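Hydrolase, alpha/beta hydrolase FOLD family (PDB 2XMZ) probably catalyses the elimination that forms 2-succinyl-6-hydroxy-2,4-cyclohexadiene-1-carboxylate in bacterial menaquinone biosynthesis, using an alpha/beta hydrolase fold. Local coordinates at residues K7-V13 with T40-I46; H35-F39 with F255-L260. All coordinates share one frame. Numbering follows the deposited sequence.

Contact 1 (7-13 with 40-46) is partly buried and lies at the edge of the central sheet; contact 2 (35-39 with 255-260) is buried and joins two helices packed on that sheet. The first has three backbone hydrogen bonds across it, plus side-chain packing. The second has no backbone bond between its segments and depends on side chains: a His-carboxylate hydrogen bond, a ring pair and apolar packing. Helix 36-40 is followed, after the short link 41-43, by strand 44-48, so consecutive elements serve both contacts, whose centres are about 12 Å apart. They touch where Tyr9 CG meets Ile36 CG2 at 3.6 Å and Val45 CG2 meets Phe39 CB at 3.7 Å.

Contact 1: K7-V13 with T40-I46; sequences KFYEANV and TDNYHVI
Strands 7-9 and 44-46 run antiparallel, their axes 4.7 Å apart at closest approach and their directions at 166°. Tyr9 and Val45 form the hydrogen-bonded pair (CA-CA 5.0 Å), with Tyr9 N to Val45 O at 2.7 Å and Val45 N to Tyr9 O at 3.0 Å; Phe8 and Ile46 are the adjacent non-hydrogen-bonded pair (CA-CA 4.5 Å). Side chains alternate between the faces. On one, the t rotamer of Phe8 brings CD1 to 3.4 Å from CG1 of Ile46 (m, t). On the other, Tyr9 (m) sets CD2 4.1 Å from CG1 of t-rotamer Val45, and its CB lies 3.7 Å from Thr40 CG2. This pairing attaches the outermost, antiparallel strand 6-9 to the otherwise parallel sheet of the alpha/beta hydrolase fold. Glu10 and Ala11 leave the strand in polyproline-II conformation (phi near -60°, psi 132° and 149°). His44 (m, chi2 -66°) accepts Ala11 CB over its ring face in a CH-pi contact, 3.9 Å from the centroid, and lies oblique to the Phe8 ring (centroids 5.5 Å apart, planes at 32°). Asn12 N donates to Thr40 O at 2.7 Å, tying the chains together past the strands. A water bridges Thr40 OG1 (p rotamer, 2.7 Å) and Asp41 OD1 (2.6 Å), with a weak bond from ND2 of m-rotamer Asn12 at 3.0 Å.

Contact 2: H35-F39 with F255-L260; sequences HIEKF and FDTMIL
Phe39, Asp256 and His35 organise this buried meeting of the short helix 36-40 with helix 252-266. The segments face each other through side chains, with nearest CA pairs His35-Asp256 at 7.2 Å and Phe39-Leu260 at 7.5 Å. Phe39 N bonds to Ile36 O at 2.9 Å, closing an i to i-3 turn in the short helix, whereas Ile259 N to Phe255 O at 3.1 Å is an alpha-helical bond. The CA-to-CB bond of Phe39 points sideways, but its m rotamer (chi2 -78°) carries the ring across, placing CE1 3.5 Å from Ile259 CG2, CD1 3.5 Å from Leu260 CD2, and CE2 3.4 Å from Asp256 OD1. Asp256 (m, chi2 -16°) reaches across to His35, whose ND1 donates to Asp256 OD1 at 2.6 Å (N-H...O 163°), a His-carboxylate hydrogen bond. In the alpha/beta hydrolase fold helices pack on the central sheet, and here both lie against it: Phe39 also touches Val45 of strand 44-48, while Phe255 and Ile259 reach Leu213 of strand 210-215. His35, also m with chi2 -85°, presents a ring face to the edge of Phe255 (t, chi2 86°) in an offset edge-to-face pair, with centroids 5.0 Å apart and planes at 73°; His35 CE1 and Phe255 CD2 close to 3.5 Å. At the exposed margin, Lys38 CG comes within 3.3 Å of Asp256 OD2. Lys38 NZ bonds to Asn34 O and forms only a long salt bridge with Asp256 OD2, 3.9 Å, supplemented by a water that lies 2.8 Å from Lys38 NZ and 2.5 Å from Asp256 OD2.

Contact 1: K7-V13 with T40-I46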
ATOM      1  N   LYS A   7      -9.411   3.116 -11.039  1.00 29.34           N
ATOM      2  CA  LYS A   7      -9.179   3.537 -12.423  1.00 29.53           C
ATOM      3  C   LYS A   7      -8.435   2.428 -13.187  1.00 28.34           C
ATOM      4  O   LYS A   7      -7.549   1.761 -12.645  1.00 26.71           O
ATOM      5  CB  LYS A   7      -8.416   4.866 -12.472  1.00 30.16           C
ATOM      6  CG  LYS A   7      -9.119   6.042 -11.719  1.00 33.32           C
ATOM      7  CD  LYS A   7      -8.115   7.100 -11.265  0.50 33.95           C
ATOM      8  CE  LYS A   7      -8.753   8.170 -10.380  0.50 35.86           C
ATOM      9  NZ  LYS A   7      -9.671   9.055 -11.142  0.50 36.91           N
ATOM     10  N   PHE A   8      -8.832   2.215 -14.436  1.00 28.19           N
ATOM     11  CA  PHE A   8      -8.223   1.197 -15.280  1.00 27.93           C
ATOM     12  C   PHE A   8      -7.560   1.920 -16.428  1.00 28.31           C
ATOM     13  O   PHE A   8      -8.184   2.766 -17.102  1.00 29.25           O
ATOM     14  CB  PHE A   8      -9.280   0.224 -15.825  1.00 28.82           C
ATOM     15  CG  PHE A   8      -8.707  -0.907 -16.623  1.00 28.69           C
ATOM     16  CD1 PHE A   8      -8.423  -2.123 -16.013  1.00 27.58           C
ATOM     17  CD2 PHE A   8      -8.439  -0.758 -17.983  1.00 29.62           C
ATOM     18  CE1 PHE A   8      -7.888  -3.180 -16.736  1.00 28.52           C
ATOM     19  CE2 PHE A   8      -7.892  -1.820 -18.723  1.00 29.50           C
ATOM     20  CZ  PHE A   8      -7.623  -3.026 -18.098  1.00 29.15           C
ATOM     21  N   TYR A   9      -6.297   1.587 -16.634  1.00 27.44           N
ATOM     22  CA  TYR A   9      -5.492   2.155 -17.694  1.00 29.00           C
ATOM     23  C   TYR A   9      -5.146   1.027 -18.651  1.00 29.80           C
ATOM     24  O   TYR A   9      -4.386   0.125 -18.296  1.00 28.78           O
ATOM     25  CB  TYR A   9      -4.223   2.788 -17.107  1.00 27.69           C
ATOM     26  CG  TYR A   9      -4.506   3.876 -16.090  1.00 28.81           C
ATOM     27  CD1 TYR A   9      -4.630   5.217 -16.493  1.00 30.74           C
ATOM     28  CD2 TYR A   9      -4.655   3.574 -14.731  1.00 27.37           C
ATOM     29  CE1 TYR A   9      -4.885   6.217 -15.572  1.00 31.47           C
ATOM     30  CE2 TYR A   9      -4.925   4.582 -13.790  1.00 28.69           C
ATOM     31  CZ  TYR A   9      -5.030   5.897 -14.228  1.00 30.85           C
ATOM     32  OH  TYR A   9      -5.276   6.903 -13.331  1.00 32.75           O
ATOM     33  N   GLU A  10      -5.734   1.066 -19.846  1.00 31.50           N
ATOM     34  CA  GLU A  10      -5.472   0.058 -20.865  1.00 33.07           C
ATOM     35  C   GLU A  10      -3.998   0.072 -21.272  1.00 32.67           C
ATOM     36  O   GLU A  10      -3.432   1.133 -21.541  1.00 33.02           O
ATOM     37  CB  GLU A  10      -6.330   0.314 -22.115  1.00 35.68           C
ATOM     38  CG  GLU A  10      -7.659  -0.446 -22.182  1.00 41.03           C
ATOM     39  CD  GLU A  10      -7.530  -1.916 -22.646  1.00 45.34           C
ATOM     40  OE1 GLU A  10      -7.048  -2.180 -23.780  1.00 47.61           O
ATOM     41  OE2 GLU A  10      -7.945  -2.812 -21.871  1.00 47.20           O
ATOM     42  N   ALA A  11      -3.386  -1.108 -21.306  1.00 31.78           N
ATOM     43  CA  ALA A  11      -2.049  -1.269 -21.886  1.00 32.82           C
ATOM     44  C   ALA A  11      -1.976  -0.820 -23.357  1.00 34.68           C
ATOM     45  O   ALA A  11      -2.945  -0.945 -24.111  1.00 34.51           O
ATOM     46  CB  ALA A  11      -1.584  -2.712 -21.761  1.00 32.79           C
ATOM     47  N   ASN A  12      -0.807  -0.321 -23.759  1.00 35.88           N
ATOM     48  CA  ASN A  12      -0.616   0.169 -25.107  1.00 38.87           C
ATOM     49  C   ASN A  12      -0.594  -0.997 -26.076  1.00 39.52           C
ATOM     50  O   ASN A  12      -0.792  -0.817 -27.264  1.00 41.02           O
ATOM     51  CB  ASN A  12       0.657   1.004 -25.215  1.00 40.36           C
ATOM     52  CG  ASN A  12       0.579   2.292 -24.411  1.00 42.30           C
ATOM     53  OD1 ASN A  12      -0.513   2.770 -24.059  1.00 43.29           O
ATOM     54  ND2 ASN A  12       1.741   2.868 -24.119  1.00 45.06           N
ATOM     55  N   VAL A  13      -0.390  -2.197 -25.535  1.00 38.39           N
ATOM     56  CA  VAL A  13      -0.346  -3.420 -26.334  1.00 39.70           C
ATOM     57  C   VAL A  13      -1.308  -4.472 -25.766  1.00 38.43           C
ATOM     58  O   VAL A  13      -1.801  -4.316 -24.652  1.00 36.82           O
ATOM     59  CB  VAL A  13       1.109  -3.980 -26.441  1.00 40.41           C
ATOM     60  CG1 VAL A  13       2.022  -2.978 -27.165  1.00 41.31           C
ATOM     61  CG2 VAL A  13       1.667  -4.350 -25.057  1.00 38.69           C
ATOM     62  N   THR A  40       2.053   0.904 -18.429  1.00 33.51           N
ATOM     63  CA  THR A  40       1.069   0.692 -19.498  1.00 34.71           C
ATOM     64  C   THR A  40       1.700   0.351 -20.866  1.00 36.79           C
ATOM     65  O   THR A  40       1.033  -0.180 -21.751  1.00 37.14           O
ATOM     66  CB  THR A  40       0.083   1.866 -19.632  1.00 34.79           C
ATOM     67  OG1 THR A  40       0.810   3.086 -19.826  1.00 36.19           O
ATOM     68  CG2 THR A  40      -0.791   1.974 -18.365  1.00 32.78           C
ATOM     69  N   ASP A  41       2.988   0.643 -21.019  1.00 38.45           N
ATOM     70  CA  ASP A  41       3.755   0.193 -22.178  1.00 40.97           C
ATOM     71  C   ASP A  41       3.557  -1.308 -22.441  1.00 40.49           C
ATOM     72  O   ASP A  41       3.465  -1.732 -23.593  1.00 41.68           O
ATOM     73  CB  ASP A  41       5.250   0.479 -21.973  1.00 42.63           C
ATOM     74  CG  ASP A  41       5.639   1.925 -22.280  1.00 45.91           C
ATOM     75  OD1 ASP A  41       4.775   2.750 -22.688  1.00 46.49           O
ATOM     76  OD2 ASP A  41       6.846   2.228 -22.106  1.00 48.61           O
ATOM     77  N   ASN A  42       3.494  -2.094 -21.367  1.00 38.96           N
ATOM     78  CA  ASN A  42       3.428  -3.558 -21.450  1.00 38.80           C
ATOM     79  C   ASN A  42       2.369  -4.203 -20.551  1.00 36.06           C
ATOM     80  O   ASN A  42       2.147  -5.411 -20.625  1.00 36.05           O
ATOM     81  CB  ASN A  42       4.796  -4.167 -21.099  1.00 39.95           C
ATOM     82  CG  ASN A  42       5.887  -3.806 -22.104  1.00 44.84           C
ATOM     83  OD1 ASN A  42       6.823  -3.071 -21.776  1.00 49.19           O
ATOM     84  ND2 ASN A  42       5.775  -4.325 -23.329  1.00 46.55           N
ATOM     85  N   TYR A  43       1.748  -3.415 -19.675  1.00 33.77           N
ATOM     86  CA  TYR A  43       0.841  -3.960 -18.656  1.00 31.01           C
ATOM     87  C   TYR A  43      -0.430  -3.121 -18.533  1.00 29.49           C
ATOM     88  O   TYR A  43      -0.378  -1.896 -18.594  1.00 28.80           O
ATOM     89  CB  TYR A  43       1.558  -4.065 -17.277  1.00 30.70           C
ATOM     90  CG  TYR A  43       2.881  -4.818 -17.342  1.00 33.13           C
ATOM     91  CD1 TYR A  43       2.931  -6.198 -17.184  1.00 36.07           C
ATOM     92  CD2 TYR A  43       4.080  -4.147 -17.601  1.00 35.06           C
ATOM     93  CE1 TYR A  43       4.148  -6.898 -17.281  1.00 37.41           C
ATOM     94  CE2 TYR A  43       5.293  -4.832 -17.684  1.00 39.18           C
ATOM     95  CZ  TYR A  43       5.321  -6.207 -17.528  1.00 39.07           C
ATOM     96  OH  TYR A  43       6.525  -6.872 -17.625  1.00 41.47           O
ATOM     97  N   HIS A  44      -1.572  -3.786 -18.375  1.00 28.05           N
ATOM     98  CA  HIS A  44      -2.779  -3.096 -17.928  1.00 26.64           C
ATOM     99  C   HIS A  44      -2.531  -2.640 -16.497  1.00 25.05           C
ATOM    100  O   HIS A  44      -1.904  -3.352 -15.713  1.00 23.56           O
ATOM    101  CB  HIS A  44      -3.999  -4.010 -17.961  1.00 26.13           C
ATOM    102  CG  HIS A  44      -4.341  -4.512 -19.329  1.00 27.23           C
ATOM    103  ND1 HIS A  44      -4.768  -3.684 -20.340  1.00 28.07           N
ATOM    104  CD2 HIS A  44      -4.337  -5.767 -19.839  1.00 25.86           C
ATOM    105  CE1 HIS A  44      -5.008  -4.407 -21.422  1.00 29.05           C
ATOM    106  NE2 HIS A  44      -4.756  -5.674 -21.143  1.00 28.65           N
ATOM    107  N   VAL A  45      -3.015  -1.451 -16.165  1.00 24.66           N
ATOM    108  CA  VAL A  45      -2.813  -0.925 -14.805  1.00 23.61           C
ATOM    109  C   VAL A  45      -4.142  -0.534 -14.194  1.00 23.11           C
ATOM    110  O   VAL A  45      -4.952   0.134 -14.838  1.00 24.47           O
ATOM    111  CB  VAL A  45      -1.831   0.296 -14.757  1.00 24.01           C
ATOM    112  CG1 VAL A  45      -1.805   0.915 -13.341  1.00 22.59           C
ATOM    113  CG2 VAL A  45      -0.418  -0.098 -15.216  1.00 22.96           C
ATOM    114  N   ILE A  46      -4.342  -0.951 -12.942  1.00 21.98           N
ATOM    115  CA  ILE A  46      -5.470  -0.524 -12.143  1.00 21.35           C
ATOM    116  C   ILE A  46      -4.939   0.165 -10.893  1.00 20.76           C
ATOM    117  O   ILE A  46      -3.989  -0.289 -10.261  1.00 20.31           O
ATOM    118  CB  ILE A  46      -6.365  -1.709 -11.697  1.00 21.13           C
ATOM    119  CG1 ILE A  46      -7.009  -2.370 -12.914  1.00 24.79           C
ATOM    120  CG2 ILE A  46      -7.462  -1.240 -10.717  1.00 21.07           C
ATOM    121  CD1 ILE A  46      -7.658  -3.716 -12.596  1.00 26.43           C
TER
HETATM  122  O   HOH W   1       2.763   3.939 -21.494  1.00 36.02           O

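Contact 2: H35-F39 with F255-L260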
ATOM      1  N   HIS A  35       4.027   7.013 -12.553  1.00 31.44           N
ATOM      2  CA  HIS A  35       4.474   5.630 -12.759  1.00 30.22           C
ATOM      3  C   HIS A  35       3.645   4.901 -13.803  1.00 30.13           C
ATOM      4  O   HIS A  35       4.142   4.000 -14.480  1.00 30.51           O
ATOM      5  CB  HIS A  35       4.391   4.831 -11.456  1.00 28.43           C
ATOM      6  CG  HIS A  35       5.309   5.319 -10.382  1.00 28.20           C
ATOM      7  ND1 HIS A  35       6.624   4.918 -10.292  1.00 26.38           N
ATOM      8  CD2 HIS A  35       5.101   6.162  -9.345  1.00 25.36           C
ATOM      9  CE1 HIS A  35       7.191   5.499  -9.248  1.00 26.60           C
ATOM     10  NE2 HIS A  35       6.290   6.264  -8.659  1.00 24.21           N
ATOM     11  N   ILE A  36       2.368   5.265 -13.889  1.00 29.85           N
ATOM     12  CA  ILE A  36       1.390   4.556 -14.708  1.00 29.92           C
ATOM     13  C   ILE A  36       1.913   4.299 -16.124  1.00 31.54           C
ATOM     14  O   ILE A  36       1.887   3.156 -16.590  1.00 31.32           O
ATOM     15  CB  ILE A  36       0.035   5.331 -14.776  1.00 29.21           C
ATOM     16  CG1 ILE A  36      -0.557   5.550 -13.375  1.00 28.45           C
ATOM     17  CG2 ILE A  36      -0.965   4.657 -15.718  1.00 29.77           C
ATOM     18  CD1 ILE A  36      -0.486   4.381 -12.440  1.00 26.07           C
ATOM     19  N   GLU A  37       2.394   5.355 -16.780  1.00 33.61           N
ATOM     20  CA  GLU A  37       2.884   5.262 -18.161  1.00 35.89           C
ATOM     21  C   GLU A  37       4.089   4.341 -18.307  1.00 36.39           C
ATOM     22  O   GLU A  37       4.260   3.711 -19.346  1.00 37.07           O
ATOM     23  CB  GLU A  37       3.191   6.640 -18.728  1.00 38.30           C
ATOM     24  CG  GLU A  37       1.945   7.418 -19.076  1.00 40.65           C
ATOM     25  CD  GLU A  37       2.205   8.524 -20.071  1.00 47.29           C
ATOM     26  OE1 GLU A  37       2.679   8.229 -21.192  1.00 51.11           O
ATOM     27  OE2 GLU A  37       1.927   9.695 -19.738  1.00 50.21           O
ATOM     28  N   LYS A  38       4.902   4.239 -17.262  1.00 36.06           N
ATOM     29  CA  LYS A  38       6.048   3.332 -17.295  1.00 37.57           C
ATOM     30  C   LYS A  38       5.575   1.873 -17.366  1.00 36.21           C
ATOM     31  O   LYS A  38       6.280   1.021 -17.894  1.00 36.90           O
ATOM     32  CB  LYS A  38       6.986   3.541 -16.088  1.00 37.88           C
ATOM     33  CG  LYS A  38       7.281   5.012 -15.756  0.50 39.74           C
ATOM     34  CD  LYS A  38       8.329   5.625 -16.672  0.50 42.87           C
ATOM     35  CE  LYS A  38       8.288   7.148 -16.587  0.50 44.52           C
ATOM     36  NZ  LYS A  38       7.975   7.621 -15.204  0.50 42.35           N
ATOM     37  N   PHE A  39       4.372   1.594 -16.862  1.00 34.23           N
ATOM     38  CA  PHE A  39       3.841   0.224 -16.893  1.00 33.42           C
ATOM     39  C   PHE A  39       2.863  -0.075 -18.030  1.00 33.80           C
ATOM     40  O   PHE A  39       2.884  -1.181 -18.573  1.00 34.08           O
ATOM     41  CB  PHE A  39       3.310  -0.200 -15.518  1.00 32.16           C
ATOM     42  CG  PHE A  39       4.361  -0.122 -14.435  1.00 31.30           C
ATOM     43  CD1 PHE A  39       5.330  -1.110 -14.318  1.00 31.92           C
ATOM     44  CD2 PHE A  39       4.418   0.969 -13.586  1.00 31.09           C
ATOM     45  CE1 PHE A  39       6.330  -1.022 -13.358  1.00 32.18           C
ATOM     46  CE2 PHE A  39       5.407   1.061 -12.598  1.00 32.34           C
ATOM     47  CZ  PHE A  39       6.373   0.062 -12.496  1.00 31.98           C
ATOM     48  N   PHE A 255      12.673   2.235  -8.451  1.00 33.63           N
ATOM     49  CA  PHE A 255      11.405   1.592  -8.098  1.00 32.02           C
ATOM     50  C   PHE A 255      10.765   0.970  -9.353  1.00 32.60           C
ATOM     51  O   PHE A 255      10.413  -0.212  -9.345  1.00 32.11           O
ATOM     52  CB  PHE A 255      10.445   2.586  -7.415  1.00 30.64           C
ATOM     53  CG  PHE A 255       9.044   2.061  -7.245  1.00 29.04           C
ATOM     54  CD1 PHE A 255       8.695   1.294  -6.129  1.00 27.66           C
ATOM     55  CD2 PHE A 255       8.077   2.315  -8.211  1.00 28.92           C
ATOM     56  CE1 PHE A 255       7.391   0.798  -5.979  1.00 26.81           C
ATOM     57  CE2 PHE A 255       6.781   1.825  -8.072  1.00 27.82           C
ATOM     58  CZ  PHE A 255       6.437   1.061  -6.955  1.00 26.36           C
ATOM     59  N   ASP A 256      10.626   1.763 -10.414  1.00 33.31           N
ATOM     60  CA  ASP A 256      10.052   1.286 -11.678  1.00 34.54           C
ATOM     61  C   ASP A 256      10.837   0.125 -12.297  1.00 35.79           C
ATOM     62  O   ASP A 256      10.250  -0.876 -12.725  1.00 35.00           O
ATOM     63  CB  ASP A 256       9.934   2.426 -12.690  1.00 35.60           C
ATOM     64  CG  ASP A 256       8.829   3.404 -12.346  1.00 34.88           C
ATOM     65  OD1 ASP A 256       7.968   3.055 -11.516  1.00 33.02           O
ATOM     66  OD2 ASP A 256       8.824   4.514 -12.923  1.00 34.86           O
ATOM     67  N   THR A 257      12.160   0.272 -12.326  1.00 37.18           N
ATOM     68  CA  THR A 257      13.063  -0.748 -12.861  1.00 38.72           C
ATOM     69  C   THR A 257      12.906  -2.072 -12.111  1.00 37.89           C
ATOM     70  O   THR A 257      12.824  -3.126 -12.743  1.00 37.94           O
ATOM     71  CB  THR A 257      14.518  -0.280 -12.775  1.00 39.83           C
ATOM     72  OG1 THR A 257      14.651   0.955 -13.483  1.00 42.54           O
ATOM     73  CG2 THR A 257      15.475  -1.323 -13.365  1.00 40.86           C
ATOM     74  N   MET A 258      12.856  -2.007 -10.776  1.00 36.81           N
ATOM     75  CA  MET A 258      12.668  -3.211  -9.960  1.00 36.94           C
ATOM     76  C   MET A 258      11.351  -3.914 -10.269  1.00 35.76           C
ATOM     77  O   MET A 258      11.310  -5.138 -10.353  1.00 36.45           O
ATOM     78  CB  MET A 258      12.771  -2.926  -8.456  1.00 36.50           C
ATOM     79  CG  MET A 258      14.164  -2.556  -7.914  1.00 38.98           C
ATOM     80  SD  MET A 258      15.515  -3.719  -8.235  1.00 46.57           S
ATOM     81  CE  MET A 258      16.114  -3.151  -9.838  1.00 49.10           C
ATOM     82  N   ILE A 259      10.284  -3.148 -10.465  1.00 34.75           N
ATOM     83  CA  ILE A 259       8.964  -3.743 -10.707  1.00 33.65           C
ATOM     84  C   ILE A 259       8.935  -4.414 -12.084  1.00 34.57           C
ATOM     85  O   ILE A 259       8.542  -5.577 -12.209  1.00 34.21           O
ATOM     86  CB  ILE A 259       7.841  -2.700 -10.634  1.00 33.07           C
ATOM     87  CG1 ILE A 259       7.907  -1.904  -9.322  1.00 33.06           C
ATOM     88  CG2 ILE A 259       6.464  -3.366 -10.800  1.00 31.96           C
ATOM     89  CD1 ILE A 259       7.578  -2.684  -8.091  1.00 31.55           C
ATOM     90  N   LEU A 260       9.363  -3.665 -13.099  1.00 35.05           N
ATOM     91  CA  LEU A 260       9.384  -4.143 -14.474  1.00 36.64           C
ATOM     92  C   LEU A 260      10.215  -5.417 -14.614  1.00 36.75           C
ATOM     93  O   LEU A 260       9.807  -6.337 -15.306  1.00 36.92           O
ATOM     94  CB  LEU A 260       9.901  -3.057 -15.417  1.00 38.16           C
ATOM     95  CG  LEU A 260       9.003  -1.840 -15.674  1.00 38.12           C
ATOM     96  CD1 LEU A 260       9.811  -0.722 -16.362  1.00 40.58           C
ATOM     97  CD2 LEU A 260       7.790  -2.191 -16.520  1.00 39.99           C
TER
HETATM   98  O   HOH W   2       8.417   6.994 -12.543  1.00 47.42           O